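Side-chain contacts in 6-phospho-beta-d glycosidase (Streptococcus pyogenes, PDB 5FOO), which probably hydrolyses beta-glucosides that carry a phosphate at the 6-position, as a retaining glycoside hydrolase of family 1 built on a TIM barrel: residues Leu251-Glu254 and Ala255-Gly259; Glu282-Leu285 and Ile286-Arg290; Leu96-Tyr99 and Asn100-Asp104; Ser146-Cys149 and Phe150-Gly154. The protein carries 1 engineered substitution. All blocks are in the same frame, centred on the assembly; numbering follows the deposited sequence.

Contact 1. Residues Leu251-Glu254 and Ala255-Gly259; sequences LFME and AAVHG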
ATOM      1  N   LEU A 251      -2.579  -9.386 -12.794  1.00 29.22           N
ATOM      2  CA  LEU A 251      -3.493  -8.390 -13.374  1.00 28.78           C
ATOM      3  C   LEU A 251      -2.796  -7.006 -13.266  1.00 29.21           C
ATOM      4  O   LEU A 251      -2.542  -6.348 -14.248  1.00 28.74           O
ATOM      5  CB  LEU A 251      -4.837  -8.387 -12.624  1.00 27.21           C
ATOM      6  CG  LEU A 251      -5.995  -7.604 -13.240  1.00 27.89           C
ATOM      7  CD1 LEU A 251      -7.317  -7.838 -12.477  1.00 27.25           C
ATOM      8  CD2 LEU A 251      -5.735  -6.115 -13.259  1.00 30.65           C
ATOM      9  N   PHE A 252      -2.488  -6.579 -12.060  1.00 27.90           N
ATOM     10  CA  PHE A 252      -1.967  -5.225 -11.904  1.00 27.55           C
ATOM     11  C   PHE A 252      -0.471  -5.105 -12.314  1.00 26.03           C
ATOM     12  O   PHE A 252      -0.069  -4.032 -12.781  1.00 28.53           O
ATOM     13  CB  PHE A 252      -2.211  -4.667 -10.502  1.00 25.14           C
ATOM     14  CG  PHE A 252      -3.645  -4.254 -10.239  1.00 25.96           C
ATOM     15  CD1 PHE A 252      -4.204  -3.164 -10.865  1.00 25.85           C
ATOM     16  CD2 PHE A 252      -4.445  -4.980  -9.339  1.00 28.02           C
ATOM     17  CE1 PHE A 252      -5.529  -2.767 -10.619  1.00 27.37           C
ATOM     18  CE2 PHE A 252      -5.787  -4.626  -9.118  1.00 28.97           C
ATOM     19  CZ  PHE A 252      -6.323  -3.503  -9.742  1.00 27.87           C
ATOM     20  N   MET A 253       0.331  -6.149 -12.100  1.00 24.74           N
ATOM     21  CA  MET A 253       1.748  -6.127 -12.492  1.00 28.03           C
ATOM     22  C   MET A 253       1.938  -6.045 -13.996  1.00 27.05           C
ATOM     23  O   MET A 253       2.708  -5.233 -14.452  1.00 24.21           O
ATOM     24  CB  MET A 253       2.526  -7.306 -11.973  1.00 28.25           C
ATOM     25  CG  MET A 253       2.855  -7.223 -10.494  1.00 30.92           C
ATOM     26  SD  MET A 253       4.104  -5.981 -10.088  1.00 34.01           S
ATOM     27  CE  MET A 253       5.535  -6.710 -10.880  1.00 27.59           C
ATOM     28  N   GLU A 254       1.192  -6.858 -14.744  1.00 30.23           N
ATOM     29  CA  GLU A 254       1.274  -6.884 -16.184  1.00 30.78           C
ATOM     30  C   GLU A 254       0.838  -5.556 -16.716  1.00 26.08           C
ATOM     31  O   GLU A 254       1.482  -5.041 -17.597  1.00 25.72           O
ATOM     32  CB  GLU A 254       0.484  -8.035 -16.822  1.00 37.15           C
ATOM     33  CG  GLU A 254       1.076  -9.417 -16.601  1.00 46.48           C
ATOM     34  CD  GLU A 254       2.485  -9.542 -17.150  1.00 52.11           C
ATOM     35  OE1 GLU A 254       2.776  -8.943 -18.208  1.00 47.37           O
ATOM     36  OE2 GLU A 254       3.286 -10.248 -16.512  1.00 62.33           O
ATOM     37  N   ALA A 255      -0.265  -5.006 -16.213  1.00 25.73           N
ATOM     38  CA  ALA A 255      -0.701  -3.689 -16.642  1.00 24.63           C
ATOM     39  C   ALA A 255       0.292  -2.557 -16.273  1.00 25.01           C
ATOM     40  O   ALA A 255       0.591  -1.713 -17.106  1.00 28.81           O
ATOM     41  CB  ALA A 255      -2.049  -3.363 -16.085  1.00 25.81           C
ATOM     42  N   ALA A 256       0.816  -2.549 -15.050  1.00 25.90           N
ATOM     43  CA  ALA A 256       1.778  -1.519 -14.623  1.00 26.62           C
ATOM     44  C   ALA A 256       3.092  -1.508 -15.445  1.00 30.51           C
ATOM     45  O   ALA A 256       3.526  -0.454 -15.864  1.00 28.27           O
ATOM     46  CB  ALA A 256       2.109  -1.669 -13.163  1.00 28.51           C
ATOM     47  N   VAL A 257       3.689  -2.684 -15.637  1.00 28.86           N
ATOM     48  CA  VAL A 257       5.018  -2.830 -16.146  1.00 24.97           C
ATOM     49  C   VAL A 257       5.004  -3.030 -17.672  1.00 27.62           C
ATOM     50  O   VAL A 257       5.762  -2.405 -18.353  1.00 26.23           O
ATOM     51  CB  VAL A 257       5.690  -4.050 -15.519  1.00 26.79           C
ATOM     52  CG1 VAL A 257       7.058  -4.277 -16.114  1.00 27.51           C
ATOM     53  CG2 VAL A 257       5.784  -3.915 -13.977  1.00 28.43           C
ATOM     54  N   HIS A 258       4.153  -3.922 -18.190  1.00 26.74           N
ATOM     55  CA  HIS A 258       4.095  -4.242 -19.588  1.00 27.08           C
ATOM     56  C   HIS A 258       2.945  -3.612 -20.268  1.00 27.51           C
ATOM     57  O   HIS A 258       2.899  -3.712 -21.445  1.00 30.94           O
ATOM     58  CB  HIS A 258       4.145  -5.751 -19.872  1.00 29.04           C
ATOM     59  CG  HIS A 258       5.406  -6.412 -19.382  1.00 33.37           C
ATOM     60  ND1 HIS A 258       5.407  -7.434 -18.455  1.00 35.09           N
ATOM     61  CD2 HIS A 258       6.712  -6.150 -19.641  1.00 32.95           C
ATOM     62  CE1 HIS A 258       6.648  -7.803 -18.190  1.00 33.80           C
ATOM     63  NE2 HIS A 258       7.461  -7.010 -18.869  1.00 36.60           N
ATOM     64  N   GLY A 259       2.053  -2.906 -19.587  1.00 27.18           N
ATOM     65  CA  GLY A 259       0.998  -2.158 -20.309  1.00 27.05           C
ATOM     66  C   GLY A 259      -0.040  -3.070 -21.007  1.00 30.74           C
ATOM     67  O   GLY A 259      -0.675  -2.639 -21.976  1.00 29.87           O
TER
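Glu254 and His258 face each other one turn apart near the C-terminal end of helix 235-258, and their side chains close an i to i+4 hydrogen bond: ND1 of His258 gives its proton to OE1 of Glu254 over 3.0 Å, with an N-H...O angle of 151°. The carboxylate gets there by folding. CG of Glu254 stands anti to the carbonyl carbon and the chain then bends at chi2 (-59°), which brings the acid round to the ring. Carboxylate and imidazole planes stand only 21° apart, yet the bond is not flat, since ND1 reaches OE1 from above the carboxylate plane. Val257 CG1 lies over the centre of one face of the imidazole, 3.9 Å above its plane, and NE2 is bonded to Asp358. With both ring nitrogens engaged by carboxylates, the imidazole is fixed in rotation, and the two acids would probably favour its protonated form. On the next strip round the helix, Met253 and Val257 run side by side. The methionine is bent at chi2 and chi3, which brings CE to 4.2 Å from Val257 CG2. Beneath both pairs the main chain is helical, as in the 3.0 Å bond from Val257 N to Met253 O, until Gly259 turns away with positive phi. Around this end of the helix, Met253 and Ala256 pack on strand 218-224 of the barrel, Phe252 lies against helices 186-208 and 166-174, and Arg290 bonds to the carbonyl of Val257.

Contact 2. Residues Glu282-Leu285 and Ile286-Arg290; sequences ELAL and IAENR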
ATOM      1  N   GLU A 282      -8.513   3.159 -24.532  1.00 29.66           N
ATOM      2  CA  GLU A 282      -8.112   2.904 -23.145  1.00 30.00           C
ATOM      3  C   GLU A 282      -7.046   1.894 -23.119  1.00 30.24           C
ATOM      4  O   GLU A 282      -6.030   2.161 -22.493  1.00 29.59           O
ATOM      5  CB  GLU A 282      -9.264   2.460 -22.243  1.00 30.39           C
ATOM      6  CG  GLU A 282     -10.303   3.553 -22.055  1.00 29.86           C
ATOM      7  CD  GLU A 282     -11.573   3.063 -21.349  1.00 31.96           C
ATOM      8  OE1 GLU A 282     -11.652   1.867 -20.983  1.00 30.85           O
ATOM      9  OE2 GLU A 282     -12.510   3.858 -21.193  1.00 31.99           O
ATOM     10  N   LEU A 283      -7.185   0.810 -23.882  1.00 27.30           N
ATOM     11  CA  LEU A 283      -6.125  -0.190 -23.929  1.00 28.70           C
ATOM     12  C   LEU A 283      -4.755   0.318 -24.464  1.00 31.01           C
ATOM     13  O   LEU A 283      -3.683  -0.114 -23.991  1.00 27.75           O
ATOM     14  CB  LEU A 283      -6.548  -1.447 -24.689  1.00 30.06           C
ATOM     15  CG  LEU A 283      -7.710  -2.189 -23.988  1.00 35.07           C
ATOM     16  CD1 LEU A 283      -8.356  -3.275 -24.865  1.00 38.25           C
ATOM     17  CD2 LEU A 283      -7.278  -2.754 -22.657  1.00 36.73           C
ATOM     18  N   ALA A 284      -4.812   1.221 -25.430  1.00 32.50           N
ATOM     19  CA  ALA A 284      -3.600   1.853 -25.978  1.00 34.23           C
ATOM     20  C   ALA A 284      -3.005   2.847 -24.961  1.00 30.59           C
ATOM     21  O   ALA A 284      -1.776   2.907 -24.815  1.00 33.87           O
ATOM     22  CB  ALA A 284      -3.923   2.553 -27.305  1.00 35.26           C
ATOM     23  N   LEU A 285      -3.851   3.566 -24.217  1.00 29.34           N
ATOM     24  CA  LEU A 285      -3.361   4.454 -23.116  1.00 29.44           C
ATOM     25  C   LEU A 285      -2.601   3.619 -22.110  1.00 31.14           C
ATOM     26  O   LEU A 285      -1.491   3.980 -21.731  1.00 35.05           O
ATOM     27  CB  LEU A 285      -4.501   5.235 -22.447  1.00 32.58           C
ATOM     28  CG  LEU A 285      -4.521   6.749 -22.322  1.00 39.18           C
ATOM     29  CD1 LEU A 285      -3.803   7.438 -23.477  1.00 45.99           C
ATOM     30  CD2 LEU A 285      -5.965   7.273 -22.241  1.00 38.68           C
ATOM     31  N   ILE A 286      -3.117   2.438 -21.756  1.00 29.04           N
ATOM     32  CA  ILE A 286      -2.461   1.547 -20.804  1.00 26.69           C
ATOM     33  C   ILE A 286      -1.122   1.021 -21.357  1.00 26.24           C
ATOM     34  O   ILE A 286      -0.135   0.971 -20.638  1.00 26.39           O
ATOM     35  CB  ILE A 286      -3.424   0.401 -20.331  1.00 26.83           C
ATOM     36  CG1 ILE A 286      -4.611   0.982 -19.563  1.00 27.46           C
ATOM     37  CG2 ILE A 286      -2.690  -0.625 -19.491  1.00 28.00           C
ATOM     38  CD1 ILE A 286      -5.814   0.037 -19.349  1.00 27.63           C
ATOM     39  N   ALA A 287      -1.093   0.659 -22.639  1.00 23.60           N
ATOM     40  CA  ALA A 287       0.107   0.159 -23.263  1.00 25.62           C
ATOM     41  C   ALA A 287       1.207   1.266 -23.337  1.00 25.74           C
ATOM     42  O   ALA A 287       2.424   0.970 -23.268  1.00 27.68           O
ATOM     43  CB  ALA A 287      -0.198  -0.348 -24.668  1.00 27.11           C
ATOM     44  N   GLU A 288       0.764   2.509 -23.419  1.00 23.53           N
ATOM     45  CA  GLU A 288       1.678   3.617 -23.596  1.00 29.47           C
ATOM     46  C   GLU A 288       2.121   4.343 -22.316  1.00 28.86           C
ATOM     47  O   GLU A 288       2.998   5.196 -22.394  1.00 26.14           O
ATOM     48  CB  GLU A 288       1.036   4.606 -24.464  1.00 30.87           C
ATOM     49  CG  GLU A 288       0.997   4.165 -25.894  1.00 31.19           C
ATOM     50  CD  GLU A 288       0.144   5.073 -26.736  1.00 32.16           C
ATOM     51  OE1 GLU A 288      -0.237   6.153 -26.253  1.00 33.00           O
ATOM     52  OE2 GLU A 288      -0.189   4.646 -27.838  1.00 37.99           O
ATOM     53  N   ASN A 289       1.560   3.980 -21.160  1.00 27.96           N
ATOM     54  CA  ASN A 289       1.737   4.737 -19.905  1.00 26.03           C
ATOM     55  C   ASN A 289       1.920   3.761 -18.779  1.00 29.56           C
ATOM     56  O   ASN A 289       0.948   3.376 -18.083  1.00 27.17           O
ATOM     57  CB  ASN A 289       0.557   5.617 -19.675  1.00 27.70           C
ATOM     58  CG  ASN A 289       0.437   6.708 -20.723  1.00 28.32           C
ATOM     59  OD1 ASN A 289      -0.326   6.635 -21.717  1.00 30.34           O
ATOM     60  ND2 ASN A 289       1.171   7.722 -20.505  1.00 27.09           N
ATOM     61  N   ARG A 290       3.159   3.292 -18.685  1.00 28.12           N
ATOM     62  CA  ARG A 290       3.567   2.254 -17.736  1.00 30.06           C
ATOM     63  C   ARG A 290       4.559   2.845 -16.679  1.00 29.16           C
ATOM     64  O   ARG A 290       5.111   3.925 -16.846  1.00 27.30           O
ATOM     65  CB  ARG A 290       4.218   1.101 -18.503  1.00 28.34           C
ATOM     66  CG  ARG A 290       3.375   0.546 -19.654  1.00 29.41           C
ATOM     67  CD  ARG A 290       4.200  -0.376 -20.595  1.00 33.07           C
ATOM     68  NE  ARG A 290       5.257   0.402 -21.301  1.00 31.65           N
ATOM     69  CZ  ARG A 290       6.571   0.290 -21.119  1.00 30.20           C
ATOM     70  NH1 ARG A 290       7.091  -0.642 -20.306  1.00 30.43           N
ATOM     71  NH2 ARG A 290       7.388   1.097 -21.806  1.00 28.94           N
TER
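Over the last turns of helix 280-288 the backbone keeps its i to i+4 pattern, from Ile286 N to Glu282 O at 3.0 Å to Glu288 N to Ala284 O at 2.9 Å, where the N-H...O angle has fallen to 133°. Glu288 N also makes a weak bond to the carbonyl of Leu285, a sign of tightening as the helix runs out. Side chains here lean chiefly on carbonyl oxygens. Ile286 has CG1 anti to its own carbonyl carbon (chi1 -64°), which swings this branch back along the helix to 3.5 Å from Glu282 O. Glu288 likewise folds its CG to 3.2 Å from Ala284 O, then extends its carboxylate. Leu285 and Asn289 approach at a slant, and CB of Asn289 comes within 3.3 Å of Leu285 O. At the start of the segment Glu282 points its carboxylate elsewhere, to Tyr194 and Lys136. Ile286 and Asn289 are buried, Ile286 against Ala201 of helix 186-208 and Phe261, Asn289 against Gln205 of the same helix, whereas Leu283, Ala287 and Glu288 are exposed. This short helix thus lies with one side on helix 186-208, within the connection between strands 218-224 and 293-297 of the TIM barrel.

Contact 3. Residues Leu96-Tyr99 and Asn100-Asp104; sequences LAYY and NRVID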
ATOM      1  N   LEU A  96      -3.835  22.450   0.728  1.00 24.39           N
ATOM      2  CA  LEU A  96      -2.641  22.817  -0.007  1.00 25.71           C
ATOM      3  C   LEU A  96      -1.547  23.256   0.974  1.00 24.74           C
ATOM      4  O   LEU A  96      -0.434  22.723   0.914  1.00 26.52           O
ATOM      5  CB  LEU A  96      -2.955  23.959  -1.004  1.00 27.00           C
ATOM      6  CG  LEU A  96      -1.821  24.520  -1.834  1.00 26.22           C
ATOM      7  CD1 LEU A  96      -1.262  23.357  -2.654  1.00 28.23           C
ATOM      8  CD2 LEU A  96      -2.239  25.808  -2.644  1.00 26.34           C
ATOM      9  N   ALA A  97      -1.861  24.206   1.867  1.00 27.39           N
ATOM     10  CA  ALA A  97      -0.912  24.637   2.929  1.00 28.62           C
ATOM     11  C   ALA A  97      -0.468  23.437   3.761  1.00 28.13           C
ATOM     12  O   ALA A  97       0.689  23.384   4.112  1.00 28.87           O
ATOM     13  CB  ALA A  97      -1.526  25.700   3.847  1.00 28.46           C
ATOM     14  N   TYR A  98      -1.374  22.459   4.027  1.00 27.95           N
ATOM     15  CA  TYR A  98      -0.992  21.251   4.802  1.00 26.80           C
ATOM     16  C   TYR A  98       0.057  20.383   4.071  1.00 25.85           C
ATOM     17  O   TYR A  98       1.072  20.024   4.649  1.00 25.71           O
ATOM     18  CB  TYR A  98      -2.183  20.376   5.290  1.00 25.30           C
ATOM     19  CG  TYR A  98      -1.663  19.174   6.022  1.00 25.25           C
ATOM     20  CD1 TYR A  98      -1.067  19.302   7.275  1.00 26.48           C
ATOM     21  CD2 TYR A  98      -1.652  17.917   5.437  1.00 26.17           C
ATOM     22  CE1 TYR A  98      -0.513  18.217   7.923  1.00 26.71           C
ATOM     23  CE2 TYR A  98      -1.111  16.827   6.080  1.00 25.12           C
ATOM     24  CZ  TYR A  98      -0.545  16.975   7.329  1.00 26.18           C
ATOM     25  OH  TYR A  98       0.035  15.892   7.963  1.00 23.96           O
ATOM     26  N   TYR A  99      -0.153  20.068   2.803  1.00 26.11           N
ATOM     27  CA  TYR A  99       0.780  19.190   2.072  1.00 25.77           C
ATOM     28  C   TYR A  99       2.107  19.950   1.757  1.00 24.93           C
ATOM     29  O   TYR A  99       3.218  19.367   1.761  1.00 25.25           O
ATOM     30  CB  TYR A  99       0.089  18.503   0.861  1.00 23.46           C
ATOM     31  CG  TYR A  99      -0.905  17.471   1.357  1.00 25.47           C
ATOM     32  CD1 TYR A  99      -0.454  16.354   2.051  1.00 24.45           C
ATOM     33  CD2 TYR A  99      -2.310  17.633   1.184  1.00 26.43           C
ATOM     34  CE1 TYR A  99      -1.333  15.432   2.555  1.00 26.32           C
ATOM     35  CE2 TYR A  99      -3.201  16.713   1.693  1.00 27.36           C
ATOM     36  CZ  TYR A  99      -2.712  15.629   2.389  1.00 27.23           C
ATOM     37  OH  TYR A  99      -3.571  14.712   2.958  1.00 27.75           O
ATOM     38  N   ASN A 100       2.010  21.277   1.646  1.00 27.40           N
ATOM     39  CA  ASN A 100       3.241  22.071   1.549  1.00 27.10           C
ATOM     40  C   ASN A 100       4.062  21.972   2.857  1.00 30.37           C
ATOM     41  O   ASN A 100       5.273  21.824   2.770  1.00 32.40           O
ATOM     42  CB  ASN A 100       2.973  23.493   1.087  1.00 26.01           C
ATOM     43  CG  ASN A 100       2.848  23.594  -0.431  1.00 27.83           C
ATOM     44  OD1 ASN A 100       3.558  22.890  -1.164  1.00 25.47           O
ATOM     45  ND2 ASN A 100       1.905  24.444  -0.914  1.00 27.89           N
ATOM     46  N   ARG A 101       3.397  21.954   4.022  1.00 31.06           N
ATOM     47  CA  ARG A 101       4.088  21.757   5.329  1.00 30.28           C
ATOM     48  C   ARG A 101       4.776  20.388   5.339  1.00 29.51           C
ATOM     49  O   ARG A 101       5.954  20.311   5.621  1.00 30.30           O
ATOM     50  CB  ARG A 101       3.129  21.867   6.539  1.00 30.82           C
ATOM     51  CG  ARG A 101       2.768  23.255   7.043  1.00 34.38           C
ATOM     52  CD  ARG A 101       1.675  23.249   8.147  1.00 31.61           C
ATOM     53  NE  ARG A 101       1.983  22.306   9.244  1.00 36.04           N
ATOM     54  CZ  ARG A 101       1.079  21.561   9.912  1.00 34.13           C
ATOM     55  NH1 ARG A 101      -0.215  21.643   9.661  1.00 35.12           N
ATOM     56  NH2 ARG A 101       1.477  20.745  10.857  1.00 35.26           N
ATOM     57  N   VAL A 102       4.058  19.324   4.965  1.00 28.40           N
ATOM     58  CA  VAL A 102       4.616  17.988   4.953  1.00 26.67           C
ATOM     59  C   VAL A 102       5.872  17.903   4.068  1.00 25.75           C
ATOM     60  O   VAL A 102       6.925  17.372   4.441  1.00 25.10           O
ATOM     61  CB  VAL A 102       3.589  16.923   4.401  1.00 25.00           C
ATOM     62  CG1 VAL A 102       4.240  15.571   4.378  1.00 23.57           C
ATOM     63  CG2 VAL A 102       2.314  16.864   5.213  1.00 27.29           C
ATOM     64  N   ILE A 103       5.726  18.332   2.839  1.00 25.71           N
ATOM     65  CA  ILE A 103       6.846  18.228   1.900  1.00 24.55           C
ATOM     66  C   ILE A 103       8.056  19.116   2.313  1.00 27.59           C
ATOM     67  O   ILE A 103       9.236  18.668   2.269  1.00 28.59           O
ATOM     68  CB  ILE A 103       6.352  18.588   0.478  1.00 25.44           C
ATOM     69  CG1 ILE A 103       5.355  17.476  -0.026  1.00 25.44           C
ATOM     70  CG2 ILE A 103       7.540  18.837  -0.491  1.00 23.79           C
ATOM     71  CD1 ILE A 103       4.319  17.980  -0.974  1.00 26.26           C
ATOM     72  N   ASP A 104       7.779  20.365   2.703  1.00 27.96           N
ATOM     73  CA  ASP A 104       8.890  21.265   3.099  1.00 29.01           C
ATOM     74  C   ASP A 104       9.614  20.736   4.340  1.00 30.52           C
ATOM     75  O   ASP A 104      10.825  20.822   4.405  1.00 30.14           O
ATOM     76  CB  ASP A 104       8.418  22.688   3.351  1.00 29.15           C
ATOM     77  CG  ASP A 104       7.968  23.406   2.064  1.00 30.53           C
ATOM     78  OD1 ASP A 104       8.356  23.031   0.941  1.00 30.93           O
ATOM     79  OD2 ASP A 104       7.143  24.333   2.206  1.00 36.69           O
TER
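Tyr98 is approached by two side chains of the following turn, one at its edge and one over its face. Its ring owes this place to chi1 of 178°, with CG anti to the backbone N, which lays it forward along helix 93-108. Over one face sits Val102, whose CG2 makes a CH-pi contact 3.9 Å from the ring centroid and 29° off the normal; the closest carbon is CE2, at 3.5 Å. Arg101 comes to the edge instead: its NH1 lies near the ring plane, 3.4 Å from Tyr98 CD1, and the guanidinium stands almost upright to the ring, the planes 77° apart. A bend at chi3 turns the arginine back to this position, and its charge is engaged by Glu59 and by the carbonyl of Tyr55. The same Val102 methyl also reaches CD1 of Tyr99 at 4.2 Å, so it touches both tyrosines, Tyr99 obliquely. On another side of the helix Leu96 and Asn100 lie parallel, with Leu96 CD1 3.8 Å from Asn100 ND2, while OD1 of this amide takes a bond from Arg156. Regular i to i+4 backbone bonds underlie the set, such as Ile103 N to Tyr99 O at 2.9 Å. The hydroxyl of Tyr99 bonds to Glu20. Helix 93-108 belongs to the beta-alpha-beta unit joining strands 72-76 and 112-116 of the TIM barrel, and packs between helices 54-67 and 136-153.

Contact 4. Residues Ser146-Cys149 and Phe150-Gly154; sequences SKVC and FEQFG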
ATOM      1  N   SER A 146      -4.812  14.356  -9.435  1.00 25.67           N
ATOM      2  CA  SER A 146      -3.376  14.033  -9.580  1.00 30.00           C
ATOM      3  C   SER A 146      -2.631  15.209 -10.227  1.00 29.69           C
ATOM      4  O   SER A 146      -1.515  15.551  -9.776  1.00 27.64           O
ATOM      5  CB  SER A 146      -3.129  12.707 -10.330  1.00 29.08           C
ATOM      6  OG  SER A 146      -3.316  12.863 -11.751  1.00 31.76           O
ATOM      7  N   LYS A 147      -3.253  15.834 -11.239  1.00 27.51           N
ATOM      8  CA  LYS A 147      -2.677  17.022 -11.879  1.00 31.46           C
ATOM      9  C   LYS A 147      -2.482  18.188 -10.896  1.00 29.55           C
ATOM     10  O   LYS A 147      -1.434  18.845 -10.912  1.00 27.42           O
ATOM     11  CB  LYS A 147      -3.552  17.553 -12.998  1.00 34.82           C
ATOM     12  CG  LYS A 147      -3.453  16.925 -14.345  1.00 44.99           C
ATOM     13  CD  LYS A 147      -4.121  17.912 -15.336  1.00 50.40           C
ATOM     14  CE  LYS A 147      -4.002  17.479 -16.767  1.00 58.58           C
ATOM     15  NZ  LYS A 147      -5.088  16.526 -17.141  1.00 62.15           N
ATOM     16  N   VAL A 148      -3.469  18.455 -10.033  1.00 27.08           N
ATOM     17  CA  VAL A 148      -3.243  19.457  -8.971  1.00 27.23           C
ATOM     18  C   VAL A 148      -1.977  19.096  -8.201  1.00 27.19           C
ATOM     19  O   VAL A 148      -1.107  19.947  -8.054  1.00 26.08           O
ATOM     20  CB  VAL A 148      -4.463  19.637  -8.011  1.00 26.00           C
ATOM     21  CG1 VAL A 148      -4.157  20.562  -6.889  1.00 25.08           C
ATOM     22  CG2 VAL A 148      -5.695  20.156  -8.771  1.00 26.70           C
ATOM     23  N   CYS A 149      -1.869  17.834  -7.728  1.00 26.13           N
ATOM     24  CA  CYS A 149      -0.712  17.393  -6.940  1.00 25.49           C
ATOM     25  C   CYS A 149       0.626  17.636  -7.689  1.00 24.91           C
ATOM     26  O   CYS A 149       1.549  18.232  -7.174  1.00 22.73           O
ATOM     27  CB  CYS A 149      -0.832  15.936  -6.592  1.00 27.08           C
ATOM     28  SG  CYS A 149      -2.188  15.592  -5.414  1.00 26.63           S
ATOM     29  N   PHE A 150       0.704  17.168  -8.914  1.00 26.46           N
ATOM     30  CA  PHE A 150       1.921  17.364  -9.716  1.00 27.16           C
ATOM     31  C   PHE A 150       2.271  18.893  -9.942  1.00 26.72           C
ATOM     32  O   PHE A 150       3.427  19.280  -9.767  1.00 27.41           O
ATOM     33  CB  PHE A 150       1.799  16.661 -11.031  1.00 24.20           C
ATOM     34  CG  PHE A 150       1.410  15.209 -10.920  1.00 25.06           C
ATOM     35  CD1 PHE A 150       1.884  14.407  -9.886  1.00 24.45           C
ATOM     36  CD2 PHE A 150       0.626  14.634 -11.915  1.00 23.33           C
ATOM     37  CE1 PHE A 150       1.544  13.054  -9.827  1.00 28.36           C
ATOM     38  CE2 PHE A 150       0.336  13.301 -11.893  1.00 25.82           C
ATOM     39  CZ  PHE A 150       0.789  12.497 -10.838  1.00 27.34           C
ATOM     40  N   GLU A 151       1.278  19.715 -10.261  1.00 25.81           N
ATOM     41  CA  GLU A 151       1.480  21.147 -10.441  1.00 27.71           C
ATOM     42  C   GLU A 151       1.915  21.837  -9.166  1.00 30.38           C
ATOM     43  O   GLU A 151       2.788  22.682  -9.193  1.00 28.74           O
ATOM     44  CB  GLU A 151       0.205  21.789 -10.981  1.00 29.30           C
ATOM     45  CG  GLU A 151      -0.035  21.324 -12.406  1.00 33.14           C
ATOM     46  CD  GLU A 151      -1.408  21.610 -12.945  1.00 37.15           C
ATOM     47  OE1 GLU A 151      -2.216  22.248 -12.253  1.00 38.85           O
ATOM     48  OE2 GLU A 151      -1.664  21.205 -14.107  1.00 40.38           O
ATOM     49  N   GLN A 152       1.343  21.447  -8.028  1.00 30.47           N
ATOM     50  CA  GLN A 152       1.573  22.172  -6.804  1.00 28.62           C
ATOM     51  C   GLN A 152       2.802  21.708  -6.081  1.00 33.12           C
ATOM     52  O   GLN A 152       3.443  22.513  -5.421  1.00 33.30           O
ATOM     53  CB  GLN A 152       0.376  22.091  -5.887  1.00 31.93           C
ATOM     54  CG  GLN A 152      -0.897  22.767  -6.404  1.00 30.08           C
ATOM     55  CD  GLN A 152      -0.698  24.246  -6.639  1.00 28.85           C
ATOM     56  OE1 GLN A 152      -0.011  24.917  -5.870  1.00 26.35           O
ATOM     57  NE2 GLN A 152      -1.241  24.742  -7.738  1.00 26.96           N
ATOM     58  N   PHE A 153       3.116  20.413  -6.179  1.00 30.43           N
ATOM     59  CA  PHE A 153       4.152  19.816  -5.385  1.00 25.92           C
ATOM     60  C   PHE A 153       5.293  19.247  -6.158  1.00 24.26           C
ATOM     61  O   PHE A 153       6.318  18.888  -5.557  1.00 26.90           O
ATOM     62  CB  PHE A 153       3.549  18.671  -4.510  1.00 26.60           C
ATOM     63  CG  PHE A 153       2.314  19.113  -3.722  1.00 26.53           C
ATOM     64  CD1 PHE A 153       2.381  20.236  -2.894  1.00 28.50           C
ATOM     65  CD2 PHE A 153       1.100  18.441  -3.827  1.00 27.96           C
ATOM     66  CE1 PHE A 153       1.279  20.655  -2.162  1.00 26.31           C
ATOM     67  CE2 PHE A 153      -0.043  18.894  -3.150  1.00 26.07           C
ATOM     68  CZ  PHE A 153       0.060  20.009  -2.316  1.00 27.42           C
ATOM     69  N   GLY A 154       5.162  19.144  -7.468  1.00 26.14           N
ATOM     70  CA  GLY A 154       6.185  18.433  -8.297  1.00 26.59           C
ATOM     71  C   GLY A 154       7.557  19.061  -8.492  1.00 24.67           C
ATOM     72  O   GLY A 154       8.522  18.404  -8.999  1.00 22.01           O
TER
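Ser146 O receives the amide of Phe150 in a 2.9 Å bond with an N-H...O angle of 170°, one of a ladder near the C-terminal end of helix 136-153, which belongs to the outer layer of the TIM barrel. Glu151 N to Lys147 O matches it at 2.9 Å, and further along Cys149 O takes the amide of Phe153 and, weakly, that of Gln152. The hydroxyl of Ser146, placed between backbone N and carbonyl carbon (chi1 77°), bonds back to the carbonyl of Val143, a turn earlier. Lys147 and Glu151 are opposite in charge, but Lys147 NZ stays 6.5 Å from Glu151 OE2, so any attraction acts at a distance. Packing then takes over. Phe150 lays one face of its ring over the Ser146 carbonyl, whose oxygen is 3.1 Å above the ring plane and displaced toward the rim; Trp160 and Tyr207 meet this ring edge-to-face. Val148 and Gln152 slant past each other, the glutamine being bent at chi2. Phe153 leans back on Cys149 and also packs on Leu82, and its CD2 comes to 4.2 Å from Cys149 CB.

How the contacts relate
Along the chain the order is contact 3, contact 4, contact 1, contact 2, each within a different helix outside the eight-stranded parallel barrel, so the same i to i+4 geometry serves four places in one fold. They form two touching pairs. Contacts 3 and 4 have centres 12 Å apart and meet where Phe153 of helix 136-153 packs among Leu96, Tyr99, Asn100 and Ile103 of helix 93-108. Contacts 1 and 2, about 10 Å apart between centres, touch through Arg290, whose side chain packs against Gly259. Contacts 2 and 4 approach to about 10 Å between nearest atoms. Each pair thus joins elements that are neighbours in the layer round the barrel, while the two pairs do not touch.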